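Local coordinates for response regulator aspartate phosphatase F (Bacillus subtilis, PDB 4I9E), which binds the transcription factor ComA and blocks its DNA binding, restraining genetic competence, and is itself targeted by the PhrF peptide, at residues Asp138-Ala143 and Tyr170-Glu175; Glu118-Ile123 and Gly374-Tyr379; Glu67-Leu72 and Ser84-Glu89; Ser205-Ala210 and Tyr228-Cys233. All coordinates share one frame; numbering follows the deposited sequence.

Interaction 1: Asp138-Ala143 and Tyr170-Glu175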
loop_
_atom_site.group_PDB
_atom_site.type_symbol
_atom_site.label_atom_id
_atom_site.label_comp_id
_atom_site.label_asym_id
_atom_site.label_seq_id
_atom_site.Cartn_x
_atom_site.Cartn_y
_atom_site.Cartn_z
ATOM N N ASP A 138 -19.572 -2.467 21.054
ATOM C CA ASP A 138 -18.578 -3.285 21.705
ATOM C C ASP A 138 -17.126 -3.026 21.187
ATOM O O ASP A 138 -16.886 -2.978 19.965
ATOM C CB ASP A 138 -18.950 -4.746 21.568
ATOM C CG ASP A 138 -17.960 -5.656 22.252
ATOM O OD1 ASP A 138 -17.138 -5.167 23.053
ATOM O OD2 ASP A 138 -17.979 -6.872 21.984
ATOM N N ARG A 139 -16.173 -2.875 22.111
ATOM C CA ARG A 139 -14.808 -2.554 21.745
ATOM C C ARG A 139 -14.077 -3.676 21.099
ATOM O O ARG A 139 -13.267 -3.438 20.228
ATOM C CB ARG A 139 -14.016 -2.017 22.915
ATOM C CG ARG A 139 -14.213 -0.542 23.009
ATOM C CD ARG A 139 -13.342 0.072 24.052
ATOM N NE ARG A 139 -11.955 0.361 23.617
ATOM C CZ ARG A 139 -11.583 1.350 22.804
ATOM N NH1 ARG A 139 -12.468 2.179 22.230
ATOM N NH2 ARG A 139 -10.294 1.509 22.559
ATOM N N ILE A 140 -14.390 -4.901 21.464
ATOM C CA ILE A 140 -13.713 -6.041 20.894
ATOM C C ILE A 140 -14.168 -6.246 19.448
ATOM O O ILE A 140 -13.416 -6.795 18.622
ATOM C CB ILE A 140 -13.922 -7.314 21.743
ATOM C CG1 ILE A 140 -13.072 -7.248 23.011
ATOM C CG2 ILE A 140 -13.585 -8.551 20.958
ATOM C CD1 ILE A 140 -11.592 -7.007 22.764
ATOM N N GLU A 141 -15.379 -5.772 19.139
ATOM C CA GLU A 141 -15.938 -5.966 17.828
ATOM C C GLU A 141 -15.353 -4.942 16.903
ATOM O O GLU A 141 -15.224 -5.194 15.734
ATOM C CB GLU A 141 -17.468 -5.930 17.841
ATOM C CG GLU A 141 -18.109 -7.273 18.183
ATOM C CD GLU A 141 -19.589 -7.170 18.504
ATOM O OE1 GLU A 141 -20.271 -6.255 17.973
ATOM O OE2 GLU A 141 -20.090 -7.994 19.303
ATOM N N LYS A 142 -14.996 -3.792 17.452
ATOM C CA LYS A 142 -14.195 -2.797 16.761
ATOM C C LYS A 142 -12.814 -3.380 16.465
ATOM O O LYS A 142 -12.330 -3.238 15.332
ATOM C CB LYS A 142 -14.034 -1.540 17.633
ATOM C CG LYS A 142 -15.316 -0.689 17.792
ATOM C CD LYS A 142 -15.062 0.547 18.702
ATOM C CE LYS A 142 -16.327 1.189 19.188
ATOM N NZ LYS A 142 -16.875 2.134 18.172
ATOM N N ALA A 143 -12.176 -4.032 17.457
ATOM C CA ALA A 143 -10.826 -4.552 17.283
ATOM C C ALA A 143 -10.755 -5.633 16.196
ATOM O O ALA A 143 -9.787 -5.712 15.448
ATOM C CB ALA A 143 -10.322 -5.102 18.592
ATOM N N TYR A 170 -4.277 -4.130 18.203
ATOM C CA TYR A 170 -3.383 -4.396 19.329
ATOM C C TYR A 170 -3.713 -3.557 20.570
ATOM O O TYR A 170 -3.891 -4.097 21.639
ATOM C CB TYR A 170 -1.932 -4.102 18.899
ATOM C CG TYR A 170 -0.864 -4.462 19.937
ATOM C CD1 TYR A 170 -0.269 -5.732 19.959
ATOM C CD2 TYR A 170 -0.459 -3.527 20.899
ATOM C CE1 TYR A 170 0.683 -6.054 20.915
ATOM C CE2 TYR A 170 0.508 -3.839 21.860
ATOM C CZ TYR A 170 1.076 -5.099 21.872
ATOM O OH TYR A 170 2.045 -5.393 22.833
ATOM N N GLU A 171 -3.734 -2.236 20.412
ATOM C CA GLU A 171 -4.135 -1.301 21.452
ATOM C C GLU A 171 -5.360 -1.764 22.255
ATOM O O GLU A 171 -5.348 -1.701 23.475
ATOM C CB GLU A 171 -4.450 0.064 20.843
ATOM C CG GLU A 171 -3.213 0.876 20.454
ATOM C CD GLU A 171 -3.554 2.245 19.781
ATOM O OE1 GLU A 171 -4.683 2.780 20.067
ATOM O OE2 GLU A 171 -2.683 2.761 18.996
ATOM N N ILE A 172 -6.414 -2.194 21.551
ATOM C CA ILE A 172 -7.621 -2.702 22.172
ATOM C C ILE A 172 -7.431 -4.085 22.794
ATOM O O ILE A 172 -7.658 -4.221 23.981
ATOM C CB ILE A 172 -8.811 -2.674 21.236
ATOM C CG1 ILE A 172 -9.070 -1.237 20.752
ATOM C CG2 ILE A 172 -10.043 -3.302 21.925
ATOM C CD1 ILE A 172 -9.866 -1.162 19.475
ATOM N N TYR A 173 -7.013 -5.094 22.035
ATOM C CA TYR A 173 -6.789 -6.426 22.625
ATOM C C TYR A 173 -5.938 -6.411 23.883
ATOM O O TYR A 173 -6.166 -7.207 24.793
ATOM C CB TYR A 173 -6.158 -7.416 21.651
ATOM C CG TYR A 173 -7.035 -7.733 20.481
ATOM C CD1 TYR A 173 -8.322 -8.240 20.671
ATOM C CD2 TYR A 173 -6.579 -7.524 19.168
ATOM C CE1 TYR A 173 -9.140 -8.532 19.593
ATOM C CE2 TYR A 173 -7.391 -7.811 18.091
ATOM C CZ TYR A 173 -8.669 -8.313 18.320
ATOM O OH TYR A 173 -9.485 -8.591 17.270
ATOM N N LYS A 174 -4.969 -5.502 23.911
ATOM C CA LYS A 174 -3.919 -5.478 24.949
ATOM C C LYS A 174 -4.491 -5.037 26.283
ATOM O O LYS A 174 -3.999 -5.456 27.325
ATOM C CB LYS A 174 -2.804 -4.525 24.525
ATOM C CG LYS A 174 -1.534 -4.475 25.349
ATOM C CD LYS A 174 -1.004 -3.059 25.159
ATOM C CE LYS A 174 -2.213 -2.060 25.112
ATOM N NZ LYS A 174 -1.890 -0.716 24.534
ATOM N N GLU A 175 -5.547 -4.216 26.230
ATOM C CA GLU A 175 -6.144 -3.625 27.419
ATOM C C GLU A 175 -7.241 -4.496 28.038
ATOM O O GLU A 175 -7.746 -4.170 29.105
ATOM C CB GLU A 175 -6.618 -2.191 27.140
ATOM C CG GLU A 175 -7.908 -2.072 26.327
ATOM C CD GLU A 175 -8.215 -0.633 25.858
ATOM O OE1 GLU A 175 -7.553 0.306 26.370
ATOM O OE2 GLU A 175 -9.121 -0.456 24.976
#
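The ring of Tyr173 carries the methyl of Ala143 over one face, displaced toward the hydroxyl end; Ala143 CB is 3.9 Å from the ring centroid, a CH-pi contact. Ile140 CD1 touches the other end of the ring, 4.1 Å from Tyr173 CD1. The second flat group is the guanidinium of Arg139. Ile172 CD1 lies over one of its faces, and Glu175 OE2 stands at its edge. Arg139 NE donates to Glu175 OE2 at 3.2 Å, close to the guanidinium plane, and NH2 adds a weak bond to the same oxygen, giving a salt bridge that uses one carboxylate oxygen. A bend in the arginine chain (chi3 83°) folds the group over Ile172. Beneath it, Ile172 CG2 packs 3.8 Å from Ala143 CB. Asp138 caps the first turn, its OD1 accepting from Ile140 N at 3.2 Å, while the hydroxyl of Tyr173 bonds to Glu144. The short segments 139-143 and 170-175 run roughly antiparallel, at 141° with their axes 9.1 Å apart, one on helix 139-155 and the other on helix 159-175 of the TPR domain. Ile172 goes on to touch Phe146 and Tyr173 to touch Phe147, and Tyr173 also reaches Arg182 and Leu183 on helix 180-196.

Interaction 2: Glu118-Ile123 and Gly374-Tyr379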
loop_
_atom_site.group_PDB
_atom_site.type_symbol
_atom_site.label_atom_id
_atom_site.label_comp_id
_atom_site.label_asym_id
_atom_site.label_seq_id
_atom_site.Cartn_x
_atom_site.Cartn_y
_atom_site.Cartn_z
ATOM N N GLU A 118 -11.269 -7.520 -6.805
ATOM C CA GLU A 118 -11.744 -6.152 -7.064
ATOM C C GLU A 118 -11.304 -5.273 -5.860
ATOM O O GLU A 118 -12.111 -4.952 -4.989
ATOM C CB GLU A 118 -13.270 -6.181 -7.201
ATOM C CG GLU A 118 -13.815 -6.870 -8.445
ATOM C CD GLU A 118 -13.609 -6.022 -9.683
ATOM O OE1 GLU A 118 -13.830 -4.789 -9.657
ATOM O OE2 GLU A 118 -13.224 -6.571 -10.707
ATOM N N TYR A 119 -10.022 -4.868 -5.845
ATOM C CA TYR A 119 -9.348 -4.180 -4.735
ATOM C C TYR A 119 -9.847 -2.790 -4.391
ATOM O O TYR A 119 -10.063 -2.451 -3.232
ATOM C CB TYR A 119 -7.815 -4.149 -4.968
ATOM C CG TYR A 119 -7.217 -5.520 -5.337
ATOM C CD1 TYR A 119 -7.218 -6.557 -4.431
ATOM C CD2 TYR A 119 -6.687 -5.755 -6.628
ATOM C CE1 TYR A 119 -6.730 -7.807 -4.771
ATOM C CE2 TYR A 119 -6.199 -7.000 -6.986
ATOM C CZ TYR A 119 -6.204 -8.016 -6.041
ATOM O OH TYR A 119 -5.697 -9.238 -6.392
ATOM N N LEU A 120 -10.006 -1.957 -5.393
ATOM C CA LEU A 120 -10.445 -0.596 -5.175
ATOM C C LEU A 120 -11.868 -0.633 -4.653
ATOM O O LEU A 120 -12.246 0.097 -3.724
ATOM C CB LEU A 120 -10.341 0.177 -6.483
ATOM C CG LEU A 120 -8.930 0.554 -6.964
ATOM C CD1 LEU A 120 -8.989 1.579 -8.153
ATOM C CD2 LEU A 120 -8.040 1.095 -5.839
ATOM N N SER A 121 -12.651 -1.536 -5.216
ATOM C CA SER A 121 -14.033 -1.739 -4.794
ATOM C C SER A 121 -14.091 -2.180 -3.320
ATOM O O SER A 121 -14.885 -1.662 -2.557
ATOM C CB SER A 121 -14.617 -2.807 -5.706
ATOM O OG SER A 121 -15.975 -3.056 -5.421
ATOM N N ALA A 122 -13.253 -3.171 -2.965
ATOM C CA ALA A 122 -13.058 -3.707 -1.614
ATOM C C ALA A 122 -12.726 -2.613 -0.589
ATOM O O ALA A 122 -13.303 -2.604 0.470
ATOM C CB ALA A 122 -11.957 -4.780 -1.607
ATOM N N ILE A 123 -11.771 -1.726 -0.917
ATOM C CA ILE A 123 -11.409 -0.547 -0.080
ATOM C C ILE A 123 -12.589 0.386 0.059
ATOM O O ILE A 123 -12.862 0.891 1.160
ATOM C CB ILE A 123 -10.210 0.204 -0.686
ATOM C CG1 ILE A 123 -8.992 -0.702 -0.689
ATOM C CG2 ILE A 123 -9.870 1.465 0.044
ATOM C CD1 ILE A 123 -7.778 -0.003 -1.197
ATOM N N GLY A 374 -1.740 -7.332 -9.889
ATOM C CA GLY A 374 -2.815 -6.931 -8.971
ATOM C C GLY A 374 -3.500 -5.748 -9.619
ATOM O O GLY A 374 -3.612 -4.679 -9.040
ATOM N N GLY A 375 -3.967 -5.913 -10.835
ATOM C CA GLY A 375 -4.453 -4.747 -11.550
ATOM C C GLY A 375 -5.829 -4.348 -11.053
ATOM O O GLY A 375 -6.490 -5.103 -10.371
ATOM N N VAL A 376 -6.275 -3.185 -11.488
ATOM C CA VAL A 376 -7.370 -2.500 -10.880
ATOM C C VAL A 376 -8.258 -1.862 -12.017
ATOM O O VAL A 376 -7.804 -1.662 -13.143
ATOM C CB VAL A 376 -6.668 -1.480 -9.864
ATOM C CG1 VAL A 376 -7.012 -0.076 -10.067
ATOM C CG2 VAL A 376 -6.718 -1.965 -8.393
ATOM N N SER A 377 -9.503 -1.550 -11.688
ATOM C CA SER A 377 -10.457 -0.866 -12.551
ATOM C C SER A 377 -10.989 0.330 -11.822
ATOM O O SER A 377 -11.334 0.266 -10.641
ATOM C CB SER A 377 -11.634 -1.787 -12.853
ATOM O OG SER A 377 -11.154 -3.046 -13.318
ATOM N N LEU A 378 -11.090 1.421 -12.531
ATOM C CA LEU A 378 -11.805 2.555 -12.014
ATOM C C LEU A 378 -13.332 2.355 -12.118
ATOM O O LEU A 378 -13.890 1.907 -13.144
ATOM C CB LEU A 378 -11.357 3.795 -12.751
ATOM C CG LEU A 378 -10.363 4.705 -12.019
ATOM C CD1 LEU A 378 -9.776 4.237 -10.663
ATOM C CD2 LEU A 378 -9.292 5.138 -12.965
ATOM N N TYR A 379 -13.988 2.668 -11.016
ATOM C CA TYR A 379 -15.419 2.656 -10.911
ATOM C C TYR A 379 -15.907 3.963 -11.517
ATOM O O TYR A 379 -15.656 5.023 -10.955
ATOM C CB TYR A 379 -15.815 2.593 -9.436
ATOM C CG TYR A 379 -17.303 2.603 -9.220
ATOM C CD1 TYR A 379 -17.955 3.739 -8.710
ATOM C CD2 TYR A 379 -18.082 1.487 -9.551
ATOM C CE1 TYR A 379 -19.365 3.740 -8.535
ATOM C CE2 TYR A 379 -19.475 1.490 -9.373
ATOM C CZ TYR A 379 -20.102 2.611 -8.870
ATOM O OH TYR A 379 -21.473 2.589 -8.724
HETATM O O HOH W 1 -10.032 -2.752 -8.699
#
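Leu120 and Val376 form the tight part of this contact, their side chains crossing at about a right angle. Leu120 CG sits 3.6 Å from Val376 CG2, and Leu120 CD1 comes to 3.2 Å from Val376 CG1, a spacing too short for two methyls to be taken at face value. The same Leu120 CD1 also meets Leu378 CD1 at 3.7 Å and lies against the carbonyl oxygen of Ser377, so one methyl touches three successive residues of the tail. Tyr119 offers a looser fit. With CG beside the backbone N (chi1 -49°), its ring turns an edge to the tail: Gly375 O lies near the ring plane 3.8 Å from Tyr119 CD2, and Val376 CG2 near it too, 4.2 Å from Tyr119 CD2. Gly374 CA, 3.9 Å from Tyr119 CE2, adds plain backbone contact. Toward solvent, around the exposed Ser377, the two segments are joined through water 1, which accepts from Ser377 N at 3.3 Å and weakly from Leu120 N in the first helical turn. The second subunit closes over the contact: its Tyr160 meets the Tyr119 ring nearly parallel and bonds to Gly374 O, and its Gln199 bonds to Val376 N. What results is an irregular, extended C-terminal tail laid over the start of helix 119-130 in the TPR domain, at a place where two copies of the protein meet in the crystal.

Interaction 3: Glu67-Leu72 and Ser84-Glu89; sequences EYLEPL and SDLLLE
Leu86 points its forked end between Tyr68 and Leu69, and most of the contact is arranged around that fork. Its CG is turned away from the backbone N (chi1 -152°), which sends both methyls at the other segment. Leu86 CD2 meets Leu69 CD2 at 3.9 Å, the two leucines crossing at about a right angle, and it rests 3.6 Å from the carbonyl oxygen of Tyr68. Leu86 CD1 lies 3.8 Å from that same Tyr68 O and faces the rim of the tyrosine ring, near its plane. The phenol is therefore seen edge-on from the leucine, and Tyr68 CB packs against Leu86 CG at 4.2 Å. Leu72 closes the far side more distantly, its CD1 4.4 Å from Leu86 CD2. Farther along the ring edge, Glu89 OE1 also lies near the ring plane, 4.2 Å from Tyr68 CE2. That oxygen is held by a salt bridge to Lys93, which also makes a weak hydrogen bond with the Tyr68 hydroxyl, so one ammonium group serves both polar ends. Phe26 touches Leu69 and Leu86, extending the apolar patch. Helix 50-69 is, by its place in the chain, probably the third helix of the N-terminal three-helix bundle, and helix 83-92 probably belongs to the linker that follows it. The contact would then tie bundle to linker, the two regions that together form the ComA-binding surface.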
loop_
_atom_site.group_PDB
_atom_site.type_symbol
_atom_site.label_atom_id
_atom_site.label_comp_id
_atom_site.label_asym_id
_atom_site.label_seq_id
_atom_site.Cartn_x
_atom_site.Cartn_y
_atom_site.Cartn_z
ATOM N N GLU A 67 -43.597 -8.017 10.333
ATOM C CA GLU A 67 -44.433 -7.244 11.258
ATOM C C GLU A 67 -45.017 -6.053 10.609
ATOM O O GLU A 67 -46.204 -5.825 10.714
ATOM C CB GLU A 67 -43.658 -6.777 12.479
ATOM C CG GLU A 67 -43.269 -7.898 13.391
ATOM C CD GLU A 67 -42.467 -7.452 14.632
ATOM O OE1 GLU A 67 -41.945 -8.379 15.299
ATOM O OE2 GLU A 67 -42.372 -6.219 14.938
ATOM N N TYR A 68 -44.184 -5.288 9.928
ATOM C CA TYR A 68 -44.637 -4.149 9.149
ATOM C C TYR A 68 -45.562 -4.490 7.992
ATOM O O TYR A 68 -46.269 -3.611 7.494
ATOM C CB TYR A 68 -43.447 -3.290 8.672
ATOM C CG TYR A 68 -42.875 -2.414 9.770
ATOM C CD1 TYR A 68 -42.122 -2.969 10.794
ATOM C CD2 TYR A 68 -43.087 -1.027 9.791
ATOM C CE1 TYR A 68 -41.576 -2.173 11.816
ATOM C CE2 TYR A 68 -42.541 -0.211 10.825
ATOM C CZ TYR A 68 -41.799 -0.805 11.833
ATOM O OH TYR A 68 -41.256 -0.081 12.873
ATOM N N LEU A 69 -45.539 -5.732 7.525
ATOM C CA LEU A 69 -46.437 -6.144 6.456
ATOM C C LEU A 69 -47.767 -6.722 6.960
ATOM O O LEU A 69 -48.682 -6.841 6.168
ATOM C CB LEU A 69 -45.783 -7.180 5.563
ATOM C CG LEU A 69 -44.769 -6.707 4.546
ATOM C CD1 LEU A 69 -44.013 -7.932 4.033
ATOM C CD2 LEU A 69 -45.376 -5.925 3.395
ATOM N N GLU A 70 -47.842 -7.127 8.237
ATOM C CA GLU A 70 -49.048 -7.741 8.818
ATOM C C GLU A 70 -50.294 -6.849 8.709
ATOM O O GLU A 70 -51.351 -7.328 8.300
ATOM C CB GLU A 70 -48.844 -8.146 10.287
ATOM C CG GLU A 70 -48.243 -9.536 10.551
ATOM C CD GLU A 70 -49.234 -10.702 10.407
ATOM O OE1 GLU A 70 -50.079 -10.693 9.473
ATOM O OE2 GLU A 70 -49.150 -11.654 11.223
ATOM N N PRO A 71 -50.177 -5.548 9.053
ATOM C CA PRO A 71 -51.308 -4.638 8.849
ATOM C C PRO A 71 -51.902 -4.659 7.442
ATOM O O PRO A 71 -53.121 -4.637 7.319
ATOM C CB PRO A 71 -50.691 -3.264 9.131
ATOM C CG PRO A 71 -49.667 -3.544 10.112
ATOM C CD PRO A 71 -49.037 -4.816 9.629
ATOM N N LEU A 72 -51.060 -4.709 6.404
ATOM C CA LEU A 72 -51.494 -4.603 5.008
ATOM C C LEU A 72 -52.513 -5.628 4.654
ATOM O O LEU A 72 -53.179 -5.524 3.636
ATOM C CB LEU A 72 -50.324 -4.695 4.042
ATOM C CG LEU A 72 -49.610 -3.372 3.741
ATOM C CD1 LEU A 72 -49.039 -2.686 5.017
ATOM C CD2 LEU A 72 -48.520 -3.528 2.640
ATOM N N SER A 84 -41.825 1.393 -0.649
ATOM C CA SER A 84 -40.726 2.328 -0.452
ATOM C C SER A 84 -40.934 3.170 0.807
ATOM O O SER A 84 -39.967 3.418 1.517
ATOM C CB SER A 84 -40.581 3.213 -1.692
ATOM O OG SER A 84 -41.718 4.064 -1.859
ATOM N N ASP A 85 -42.187 3.561 1.099
ATOM C CA ASP A 85 -42.570 4.334 2.312
ATOM C C ASP A 85 -42.629 3.483 3.543
ATOM O O ASP A 85 -42.325 3.958 4.609
ATOM C CB ASP A 85 -43.914 5.068 2.179
ATOM C CG ASP A 85 -43.885 6.187 1.139
ATOM O OD1 ASP A 85 -42.920 6.966 1.138
ATOM O OD2 ASP A 85 -44.818 6.298 0.309
ATOM N N LEU A 86 -43.014 2.219 3.402
ATOM C CA LEU A 86 -42.865 1.235 4.495
ATOM C C LEU A 86 -41.386 1.062 4.921
ATOM O O LEU A 86 -41.035 1.030 6.135
ATOM C CB LEU A 86 -43.481 -0.112 4.076
ATOM C CG LEU A 86 -44.025 -1.021 5.169
ATOM C CD1 LEU A 86 -45.088 -0.324 6.115
ATOM C CD2 LEU A 86 -44.646 -2.289 4.519
ATOM N N LEU A 87 -40.517 0.959 3.926
ATOM C CA LEU A 87 -39.096 0.825 4.189
ATOM C C LEU A 87 -38.504 2.059 4.891
ATOM O O LEU A 87 -37.780 1.926 5.841
ATOM C CB LEU A 87 -38.356 0.516 2.873
ATOM C CG LEU A 87 -36.836 0.458 2.855
ATOM C CD1 LEU A 87 -36.404 -0.740 3.641
ATOM C CD2 LEU A 87 -36.316 0.424 1.409
ATOM N N LEU A 88 -38.802 3.250 4.392
ATOM C CA LEU A 88 -38.357 4.515 5.032
ATOM C C LEU A 88 -38.718 4.569 6.512
ATOM O O LEU A 88 -37.947 5.096 7.303
ATOM C CB LEU A 88 -38.974 5.737 4.359
ATOM C CG LEU A 88 -38.411 6.123 2.997
ATOM C CD1 LEU A 88 -39.381 7.135 2.367
ATOM C CD2 LEU A 88 -36.984 6.699 3.145
ATOM N N GLU A 89 -39.885 4.025 6.847
ATOM C CA GLU A 89 -40.377 3.945 8.211
ATOM C C GLU A 89 -39.622 2.949 9.057
ATOM O O GLU A 89 -39.302 3.220 10.210
ATOM C CB GLU A 89 -41.839 3.546 8.223
ATOM C CG GLU A 89 -42.728 4.640 8.575
ATOM C CD GLU A 89 -42.765 4.857 10.074
ATOM O OE1 GLU A 89 -43.303 3.964 10.780
ATOM O OE2 GLU A 89 -42.265 5.912 10.545
#

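Interaction 4: Ser205-Ala210 and Tyr228-Cys233; sequences SHFQKA and YNIGLC
Asn229, whose CB covers the ring of Phe207, has its OD1 gripped by the backbone N of Met3 near the start of the chain, and its ND2 is hydrogen-bonded as well. The amide of this buried residue is thus held by its partners while its aliphatic part does the packing. The two segments form an antiparallel helix pair of the TPR domain: segments 205-210 and 228-233, on helices 200-216 and 220-236, run with 162° between their directions and axes 9.4 Å apart. The ring of Phe207 carries most of the contact. Asn229 CB sits over its centre, 3.5 Å from the centroid, in a CH-pi contact, and Asn229 ND2 comes to 3.4 Å from Phe207 CE1 with ring and amide planes 44° apart. Phe207 CB presses on Ile230 CG1 at 3.3 Å, a notably close approach, as the two side chains slide past each other in opposite directions. The end of Ile230 meets Gln208: its CD1 touches Gln208 NE2 at 3.5 Å, the glutamine chain being bent at chi2 (-89°) so that its amide end swings across the isoleucine. Phe207 also touches Ala191 and Thr192 of helix 180-196, which places the ring among three helices, and Tyr246 of helix 240-256 contacts both Gln208 and Ile230. On the remaining flank comes a sulfur-aromatic contact, Cys233 SG standing at the edge of the Phe207 ring, 3.8 Å from its CE2.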
loop_
_atom_site.group_PDB
_atom_site.type_symbol
_atom_site.label_atom_id
_atom_site.label_comp_id
_atom_site.label_asym_id
_atom_site.label_seq_id
_atom_site.Cartn_x
_atom_site.Cartn_y
_atom_site.Cartn_z
ATOM N N SER A 205 11.971 -11.082 15.620
ATOM C CA SER A 205 11.509 -10.643 16.950
ATOM C C SER A 205 9.992 -10.766 17.160
ATOM O O SER A 205 9.557 -11.153 18.201
ATOM C CB SER A 205 11.920 -9.189 17.172
ATOM O OG SER A 205 13.323 -9.094 16.960
ATOM N N HIS A 206 9.177 -10.386 16.187
ATOM C CA HIS A 206 7.704 -10.494 16.352
ATOM C C HIS A 206 7.207 -11.931 16.221
ATOM O O HIS A 206 6.274 -12.346 16.934
ATOM C CB HIS A 206 6.961 -9.502 15.441
ATOM C CG HIS A 206 7.065 -8.080 15.923
ATOM N ND1 HIS A 206 6.236 -7.562 16.885
ATOM C CD2 HIS A 206 7.928 -7.085 15.611
ATOM C CE1 HIS A 206 6.557 -6.313 17.133
ATOM N NE2 HIS A 206 7.595 -5.999 16.386
ATOM N N PHE A 207 7.833 -12.696 15.308
ATOM C CA PHE A 207 7.547 -14.118 15.226
ATOM C C PHE A 207 7.948 -14.841 16.525
ATOM O O PHE A 207 7.224 -15.742 16.928
ATOM C CB PHE A 207 8.255 -14.762 14.044
ATOM C CG PHE A 207 7.621 -14.457 12.724
ATOM C CD1 PHE A 207 6.244 -14.638 12.532
ATOM C CD2 PHE A 207 8.388 -14.008 11.659
ATOM C CE1 PHE A 207 5.671 -14.368 11.297
ATOM C CE2 PHE A 207 7.781 -13.730 10.439
ATOM C CZ PHE A 207 6.430 -13.899 10.264
ATOM N N GLN A 208 9.093 -14.473 17.137
ATOM C CA GLN A 208 9.528 -15.093 18.387
ATOM C C GLN A 208 8.593 -14.734 19.518
ATOM O O GLN A 208 8.207 -15.576 20.289
ATOM C CB GLN A 208 10.968 -14.722 18.791
ATOM C CG GLN A 208 12.059 -15.055 17.809
ATOM C CD GLN A 208 12.661 -16.421 17.949
ATOM O OE1 GLN A 208 13.837 -16.615 17.566
ATOM N NE2 GLN A 208 11.895 -17.395 18.479
ATOM N N LYS A 209 8.222 -13.481 19.603
ATOM C CA LYS A 209 7.256 -13.040 20.601
ATOM C C LYS A 209 5.935 -13.815 20.446
ATOM O O LYS A 209 5.351 -14.294 21.436
ATOM C CB LYS A 209 7.089 -11.509 20.489
ATOM C CG LYS A 209 5.983 -10.900 21.350
ATOM C CD LYS A 209 6.187 -11.167 22.854
ATOM C CE LYS A 209 5.178 -10.406 23.693
ATOM N NZ LYS A 209 5.439 -10.683 25.164
ATOM N N ALA A 210 5.489 -13.970 19.206
ATOM C CA ALA A 210 4.217 -14.619 18.914
ATOM C C ALA A 210 4.269 -16.138 19.284
ATOM O O ALA A 210 3.276 -16.709 19.788
ATOM C CB ALA A 210 3.839 -14.421 17.433
ATOM N N TYR A 228 7.828 -21.997 11.582
ATOM C CA TYR A 228 8.025 -22.022 10.138
ATOM C C TYR A 228 8.403 -20.648 9.612
ATOM O O TYR A 228 9.334 -20.500 8.805
ATOM C CB TYR A 228 6.761 -22.516 9.424
ATOM C CG TYR A 228 6.912 -22.391 7.910
ATOM C CD1 TYR A 228 7.390 -23.466 7.146
ATOM C CD2 TYR A 228 6.605 -21.165 7.243
ATOM C CE1 TYR A 228 7.580 -23.338 5.756
ATOM C CE2 TYR A 228 6.789 -21.054 5.857
ATOM C CZ TYR A 228 7.293 -22.143 5.129
ATOM O OH TYR A 228 7.448 -22.029 3.770
ATOM N N ASN A 229 7.709 -19.619 10.083
ATOM C CA ASN A 229 7.908 -18.271 9.551
ATOM C C ASN A 229 9.272 -17.716 9.929
ATOM O O ASN A 229 9.892 -16.952 9.150
ATOM C CB ASN A 229 6.820 -17.342 10.008
ATOM C CG ASN A 229 5.515 -17.560 9.291
ATOM O OD1 ASN A 229 5.483 -18.049 8.172
ATOM N ND2 ASN A 229 4.399 -17.155 9.938
ATOM N N ILE A 230 9.757 -18.084 11.109
ATOM C CA ILE A 230 11.124 -17.707 11.498
ATOM C C ILE A 230 12.179 -18.401 10.628
ATOM O O ILE A 230 13.100 -17.756 10.219
ATOM C CB ILE A 230 11.439 -18.005 12.984
ATOM C CG1 ILE A 230 10.606 -17.127 13.895
ATOM C CG2 ILE A 230 12.927 -17.896 13.270
ATOM C CD1 ILE A 230 10.455 -17.749 15.342
ATOM N N GLY A 231 12.015 -19.676 10.293
ATOM C CA GLY A 231 12.925 -20.351 9.364
ATOM C C GLY A 231 12.890 -19.710 7.984
ATOM O O GLY A 231 13.912 -19.614 7.312
ATOM N N LEU A 232 11.693 -19.251 7.565
ATOM C CA LEU A 232 11.539 -18.571 6.291
ATOM C C LEU A 232 12.365 -17.322 6.279
ATOM O O LEU A 232 13.017 -17.029 5.315
ATOM C CB LEU A 232 10.069 -18.271 6.000
ATOM C CG LEU A 232 9.542 -18.122 4.558
ATOM C CD1 LEU A 232 8.219 -17.475 4.570
ATOM C CD2 LEU A 232 10.343 -17.274 3.683
ATOM N N CYS A 233 12.354 -16.577 7.371
ATOM C CA CYS A 233 13.111 -15.321 7.481
ATOM C C CYS A 233 14.586 -15.610 7.305
ATOM O O CYS A 233 15.281 -14.902 6.576
ATOM C CB CYS A 233 12.851 -14.619 8.850
ATOM S SG CYS A 233 11.205 -13.828 8.906
#

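Interactions 1 and 4 are helix pairs of the same TPR domain, with centres 24 Å apart and nearest atoms about 6 Å apart. Both lie in the stretch of chain that interaction 2 closes by bringing the C-terminal tail back to helix 119-130. Interaction 4 is the one near the bound sugar: the side chain of Asn229 is about 7 Å from both the glucose and the fructose units, and its partner Met3 belongs to that pocket, whereas the Tyr119 side chain in interaction 2 is about 12 Å from the fructose. Interaction 3 stands apart at the other end of the molecule, its centre 56 Å from that of interaction 4. Interactions 2 and 4 both touch the second subunit, and Tyr170 of interaction 1 does so too.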